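Local coordinates for double Glycine Motif Protease domain from AMS/PCAT Transporter (Lachnospiraceae bacterium C6A11, PDB 6MPZ), which probably cleaves leader peptides after a double-glycine motif as the C39-family cysteine peptidase domain of a peptide-exporting AMS/PCAT transporter, at residues His101-Ala113 with Asn116-Phe130. Numbering follows the deposited sequence.
Sequences HFVVLKGFKGKYA and NDPAKGDVKIPMEEF
H101 and D117 both hold CG anti to the backbone N (chi1 -169° and -178°), which turns imidazole and carboxylate toward each other across the antiparallel strands 101-109 and 112-117. With C27 on helix 27-38, the pair has the geometry of a papain-like Cys-His-Asp triad, consistent with the C39 peptidase family. H101 NE2 donates an almost straight 2.7 Å bond to D117 OD1, which lies close to the imidazole plane but is met from above the carboxylate plane. From the opposite face, A119 N reaches the same OD1 at 2.8 Å, closing an Asx turn; the two bonds probably fix the carboxylate's rotation. H101 ND1 is hydrogen-bonded to the backbone of the bound leader peptide. Beside this pair, V103 CG1 packs on D117 CG, and V104 and N116 form a hydrogen-bonded backbone pair.

N116 ND2 is taken by V16 O, while its OD1 accepts from K106 NZ at 3.2 Å, with NZ above the carbonyl plane. Farther along, strand 112-117 pairs with edge strand 123-126 through reciprocal bonds between A113 and I125, and K111 O receives M127 N at the start of helix 127-133. This helix brings F130 against the side of the sheet that carries A113: the edge of F108 points at the F130 face in a T-shaped stack (planes 87° apart), A113 CB presses on F130 CD1 at 3.4 Å, and L105 CD2 touches F130 CZ. M127 CE lies 3.5 Å from F108 CD1. On the other side of the sheet, K124 curls at chi3 and chi4 over Y112, its NZ 3.1 Å from the ring centroid and nearly on the ring normal, a cation-pi contact.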
loop_
_atom_site.group_PDB
_atom_site.type_symbol
_atom_site.label_atom_id
_atom_site.label_comp_id
_atom_site.label_asym_id
_atom_site.label_seq_id
_atom_site.Cartn_x
_atom_site.Cartn_y
_atom_site.Cartn_z
ATOM N N HIS A 101 -10.038 1.965 3.863
ATOM C CA HIS A 101 -9.366 0.662 3.740
ATOM C C HIS A 101 -8.049 0.892 2.984
ATOM O O HIS A 101 -7.874 1.897 2.247
ATOM C CB HIS A 101 -10.323 -0.340 3.037
ATOM C CG HIS A 101 -9.884 -1.782 3.056
ATOM N ND1 HIS A 101 -9.620 -2.477 4.215
ATOM C CD2 HIS A 101 -9.730 -2.675 2.051
ATOM C CE1 HIS A 101 -9.311 -3.728 3.931
ATOM N NE2 HIS A 101 -9.342 -3.868 2.619
ATOM N N PHE A 102 -7.102 0.008 3.254
ATOM C CA PHE A 102 -5.854 -0.028 2.530
ATOM C C PHE A 102 -5.719 -1.410 1.929
ATOM O O PHE A 102 -5.999 -2.423 2.591
ATOM C CB PHE A 102 -4.663 0.254 3.429
ATOM C CG PHE A 102 -4.572 1.662 3.894
ATOM C CD1 PHE A 102 -4.312 2.686 2.994
ATOM C CD2 PHE A 102 -4.732 1.979 5.247
ATOM C CE1 PHE A 102 -4.231 3.987 3.426
ATOM C CE2 PHE A 102 -4.668 3.290 5.669
ATOM C CZ PHE A 102 -4.414 4.286 4.763
ATOM N N VAL A 103 -5.301 -1.437 0.660
ATOM C CA VAL A 103 -4.966 -2.653 -0.033
ATOM C C VAL A 103 -3.596 -2.493 -0.695
ATOM O O VAL A 103 -3.088 -1.370 -0.830
ATOM C CB VAL A 103 -6.037 -3.029 -1.037
ATOM C CG1 VAL A 103 -7.394 -3.164 -0.346
ATOM C CG2 VAL A 103 -6.095 -2.024 -2.207
ATOM N N VAL A 104 -2.998 -3.625 -1.097
ATOM C CA VAL A 104 -1.713 -3.613 -1.819
ATOM C C VAL A 104 -1.928 -3.784 -3.314
ATOM O O VAL A 104 -2.498 -4.793 -3.719
ATOM C CB VAL A 104 -0.773 -4.723 -1.358
ATOM C CG1 VAL A 104 0.547 -4.654 -2.161
ATOM C CG2 VAL A 104 -0.497 -4.557 0.114
ATOM N N LEU A 105 -1.463 -2.807 -4.104
ATOM C CA LEU A 105 -1.573 -2.866 -5.572
ATOM C C LEU A 105 -0.304 -3.494 -6.161
ATOM O O LEU A 105 0.843 -2.959 -5.956
ATOM C CB LEU A 105 -1.821 -1.484 -6.180
ATOM C CG LEU A 105 -1.975 -1.322 -7.715
ATOM C CD1 LEU A 105 -3.048 -2.238 -8.273
ATOM C CD2 LEU A 105 -2.323 0.098 -8.111
ATOM N N LYS A 106 -0.509 -4.620 -6.859
ATOM C CA LYS A 106 0.565 -5.378 -7.466
ATOM C C LYS A 106 0.832 -4.975 -8.908
ATOM O O LYS A 106 1.964 -5.132 -9.370
ATOM C CB LYS A 106 0.269 -6.864 -7.418
ATOM C CG LYS A 106 0.159 -7.417 -5.999
ATOM C CD LYS A 106 -0.111 -8.902 -6.017
ATOM C CE LYS A 106 -1.549 -9.141 -6.413
ATOM N NZ LYS A 106 -1.890 -10.556 -6.438
ATOM N N GLY A 107 -0.195 -4.434 -9.575
ATOM C CA GLY A 107 -0.113 -3.877 -10.928
ATOM C C GLY A 107 -1.405 -4.060 -11.683
ATOM O O GLY A 107 -2.435 -4.388 -11.093
ATOM N N PHE A 108 -1.307 -3.916 -13.006
ATOM C CA PHE A 108 -2.437 -3.974 -13.948
ATOM C C PHE A 108 -2.111 -4.934 -15.088
ATOM O O PHE A 108 -0.934 -5.086 -15.468
ATOM C CB PHE A 108 -2.681 -2.588 -14.525
ATOM C CG PHE A 108 -3.034 -1.541 -13.484
ATOM C CD1 PHE A 108 -4.347 -1.404 -13.011
ATOM C CD2 PHE A 108 -2.057 -0.679 -12.981
ATOM C CE1 PHE A 108 -4.667 -0.464 -12.059
ATOM C CE2 PHE A 108 -2.376 0.274 -12.013
ATOM C CZ PHE A 108 -3.676 0.390 -11.563
ATOM N N LYS A 109 -3.129 -5.636 -15.579
ATOM C CA LYS A 109 -3.028 -6.344 -16.849
ATOM C C LYS A 109 -4.408 -6.411 -17.484
ATOM O O LYS A 109 -5.388 -6.749 -16.823
ATOM C CB LYS A 109 -2.473 -7.752 -16.657
ATOM C CG LYS A 109 -2.186 -8.538 -17.934
ATOM C CD LYS A 109 -2.124 -10.054 -17.649
ATOM C CE LYS A 109 -0.934 -10.685 -18.336
ATOM N NZ LYS A 109 0.397 -10.001 -18.119
ATOM N N GLY A 110 -4.477 -6.081 -18.773
ATOM C CA GLY A 110 -5.757 -6.020 -19.473
ATOM C C GLY A 110 -6.738 -5.072 -18.826
ATOM O O GLY A 110 -6.371 -3.959 -18.475
ATOM N N LYS A 111 -7.981 -5.531 -18.650
ATOM C CA LYS A 111 -9.051 -4.775 -18.039
ATOM C C LYS A 111 -9.111 -4.961 -16.518
ATOM O O LYS A 111 -10.187 -4.851 -15.936
ATOM C CB LYS A 111 -10.373 -5.176 -18.700
ATOM C CG LYS A 111 -10.457 -4.611 -20.128
ATOM C CD LYS A 111 -10.003 -5.546 -21.233
ATOM C CE LYS A 111 -11.195 -6.299 -21.810
ATOM N NZ LYS A 111 -12.168 -5.407 -22.536
ATOM N N TYR A 112 -7.973 -5.274 -15.903
ATOM C CA TYR A 112 -7.931 -5.766 -14.496
ATOM C C TYR A 112 -6.762 -5.163 -13.695
ATOM O O TYR A 112 -5.625 -5.035 -14.204
ATOM C CB TYR A 112 -7.897 -7.316 -14.433
ATOM C CG TYR A 112 -9.184 -7.926 -14.904
ATOM C CD1 TYR A 112 -10.291 -7.915 -14.094
ATOM C CD2 TYR A 112 -9.315 -8.469 -16.192
ATOM C CE1 TYR A 112 -11.501 -8.443 -14.519
ATOM C CE2 TYR A 112 -10.533 -8.934 -16.644
ATOM C CZ TYR A 112 -11.621 -8.935 -15.799
ATOM O OH TYR A 112 -12.846 -9.415 -16.182
ATOM N N ALA A 113 -7.072 -4.804 -12.451
ATOM C CA ALA A 113 -6.082 -4.444 -11.434
ATOM C C ALA A 113 -5.885 -5.643 -10.503
ATOM O O ALA A 113 -6.854 -6.329 -10.139
ATOM C CB ALA A 113 -6.573 -3.251 -10.623
ATOM N N ASN A 116 -3.699 -7.387 -3.470
ATOM C CA ASN A 116 -3.798 -8.212 -2.240
ATOM C C ASN A 116 -4.573 -7.369 -1.257
ATOM O O ASN A 116 -4.063 -6.389 -0.736
ATOM C CB ASN A 116 -2.393 -8.561 -1.695
ATOM C CG ASN A 116 -1.715 -9.701 -2.473
ATOM O OD1 ASN A 116 -2.361 -10.368 -3.305
ATOM N ND2 ASN A 116 -0.393 -9.901 -2.241
ATOM N N ASP A 117 -5.850 -7.708 -1.107
ATOM C CA ASP A 117 -6.746 -7.061 -0.189
ATOM C C ASP A 117 -6.644 -7.797 1.175
ATOM O O ASP A 117 -6.926 -8.991 1.248
ATOM C CB ASP A 117 -8.179 -7.145 -0.726
ATOM C CG ASP A 117 -9.188 -6.444 0.173
ATOM O OD1 ASP A 117 -8.992 -6.286 1.419
ATOM O OD2 ASP A 117 -10.211 -6.028 -0.375
ATOM N N PRO A 118 -6.261 -7.088 2.262
ATOM C CA PRO A 118 -6.115 -7.770 3.572
ATOM C C PRO A 118 -7.407 -8.399 4.117
ATOM O O PRO A 118 -7.335 -9.304 4.946
ATOM C CB PRO A 118 -5.605 -6.669 4.498
ATOM C CG PRO A 118 -5.091 -5.601 3.628
ATOM C CD PRO A 118 -5.823 -5.686 2.317
ATOM N N ALA A 119 -8.561 -7.926 3.649
ATOM C CA ALA A 119 -9.870 -8.515 3.997
ATOM C C ALA A 119 -10.279 -9.676 3.120
ATOM O O ALA A 119 -11.159 -10.423 3.503
ATOM C CB ALA A 119 -10.963 -7.451 3.950
ATOM N N LYS A 120 -9.705 -9.804 1.919
ATOM C CA LYS A 120 -10.167 -10.822 0.959
ATOM C C LYS A 120 -9.103 -11.738 0.392
ATOM O O LYS A 120 -9.463 -12.773 -0.104
ATOM C CB LYS A 120 -10.967 -10.148 -0.173
ATOM C CG LYS A 120 -12.265 -9.524 0.331
ATOM C CD LYS A 120 -13.275 -9.237 -0.773
ATOM C CE LYS A 120 -12.865 -8.087 -1.685
ATOM N NZ LYS A 120 -13.430 -8.272 -3.053
ATOM N N GLY A 121 -7.806 -11.403 0.506
ATOM C CA GLY A 121 -6.754 -12.159 -0.179
ATOM C C GLY A 121 -6.449 -11.544 -1.553
ATOM O O GLY A 121 -6.691 -10.343 -1.792
ATOM N N ASP A 122 -5.895 -12.356 -2.437
ATOM C CA ASP A 122 -5.533 -11.890 -3.780
ATOM C C ASP A 122 -6.753 -11.828 -4.730
ATOM O O ASP A 122 -7.419 -12.831 -4.951
ATOM C CB ASP A 122 -4.321 -12.625 -4.367
ATOM C CG ASP A 122 -4.595 -14.054 -4.706
ATOM O OD1 ASP A 122 -4.928 -14.816 -3.807
ATOM O OD2 ASP A 122 -4.450 -14.422 -5.874
ATOM N N VAL A 123 -7.057 -10.630 -5.231
ATOM C CA VAL A 123 -8.235 -10.423 -6.075
ATOM C C VAL A 123 -7.897 -9.688 -7.395
ATOM O O VAL A 123 -6.828 -9.047 -7.526
ATOM C CB VAL A 123 -9.381 -9.732 -5.299
ATOM C CG1 VAL A 123 -9.933 -10.681 -4.252
ATOM C CG2 VAL A 123 -8.931 -8.452 -4.621
ATOM N N LYS A 124 -8.785 -9.845 -8.373
ATOM C CA LYS A 124 -8.663 -9.172 -9.666
ATOM C C LYS A 124 -9.839 -8.243 -9.750
ATOM O O LYS A 124 -10.974 -8.689 -9.732
ATOM C CB LYS A 124 -8.603 -10.100 -10.877
ATOM C CG LYS A 124 -9.059 -11.524 -10.707
ATOM C CD LYS A 124 -8.693 -12.359 -11.929
ATOM C CE LYS A 124 -8.655 -11.653 -13.302
ATOM N NZ LYS A 124 -9.945 -11.131 -13.841
ATOM N N ILE A 125 -9.579 -6.952 -9.795
ATOM C CA ILE A 125 -10.647 -5.947 -9.826
ATOM C C ILE A 125 -10.785 -5.439 -11.295
ATOM O O ILE A 125 -9.802 -5.016 -11.912
ATOM C CB ILE A 125 -10.359 -4.792 -8.823
ATOM C CG1 ILE A 125 -10.014 -5.333 -7.416
ATOM C CG2 ILE A 125 -11.509 -3.821 -8.734
ATOM C CD1 ILE A 125 -11.114 -6.057 -6.658
ATOM N N PRO A 126 -12.003 -5.509 -11.863
ATOM C CA PRO A 126 -12.260 -4.826 -13.157
ATOM C C PRO A 126 -11.928 -3.343 -13.096
ATOM O O PRO A 126 -12.236 -2.696 -12.081
ATOM C CB PRO A 126 -13.769 -5.023 -13.390
ATOM C CG PRO A 126 -14.203 -6.070 -12.427
ATOM C CD PRO A 126 -13.220 -6.130 -11.300
ATOM N N MET A 127 -11.335 -2.812 -14.156
ATOM C CA MET A 127 -10.906 -1.402 -14.210
ATOM C C MET A 127 -11.920 -0.400 -13.791
ATOM O O MET A 127 -11.579 0.581 -13.163
ATOM C CB MET A 127 -10.490 -0.985 -15.611
ATOM C CG MET A 127 -9.094 -1.324 -15.946
ATOM S SD MET A 127 -7.866 -0.830 -14.724
ATOM C CE MET A 127 -6.483 -1.262 -15.777
ATOM N N GLU A 128 -13.164 -0.607 -14.192
ATOM C CA GLU A 128 -14.233 0.361 -13.896
ATOM C C GLU A 128 -14.428 0.432 -12.396
ATOM O O GLU A 128 -14.461 1.549 -11.839
ATOM C CB GLU A 128 -15.534 0.075 -14.651
ATOM C CG GLU A 128 -16.089 -1.350 -14.436
ATOM C CD GLU A 128 -16.965 -1.565 -13.214
ATOM O OE1 GLU A 128 -17.417 -0.582 -12.593
ATOM O OE2 GLU A 128 -17.171 -2.757 -12.875
ATOM N N GLU A 129 -14.487 -0.739 -11.739
ATOM C CA GLU A 129 -14.603 -0.800 -10.286
ATOM C C GLU A 129 -13.311 -0.259 -9.617
ATOM O O GLU A 129 -13.385 0.558 -8.714
ATOM C CB GLU A 129 -14.897 -2.219 -9.832
ATOM C CG GLU A 129 -14.979 -2.405 -8.325
ATOM C CD GLU A 129 -15.279 -3.818 -7.905
ATOM O OE1 GLU A 129 -16.079 -4.456 -8.598
ATOM O OE2 GLU A 129 -14.817 -4.268 -6.828
ATOM N N PHE A 130 -12.144 -0.659 -10.103
ATOM C CA PHE A 130 -10.896 -0.064 -9.611
ATOM C C PHE A 130 -10.967 1.441 -9.586
ATOM O O PHE A 130 -10.746 2.044 -8.545
ATOM C CB PHE A 130 -9.686 -0.462 -10.446
ATOM C CG PHE A 130 -8.395 0.128 -9.939
ATOM C CD1 PHE A 130 -7.677 -0.501 -8.897
ATOM C CD2 PHE A 130 -7.922 1.322 -10.442
ATOM C CE1 PHE A 130 -6.489 0.041 -8.421
ATOM C CE2 PHE A 130 -6.742 1.865 -9.959
ATOM C CZ PHE A 130 -6.020 1.208 -8.950
HETATM O O HOH W 1 -4.641 -10.328 -7.595
#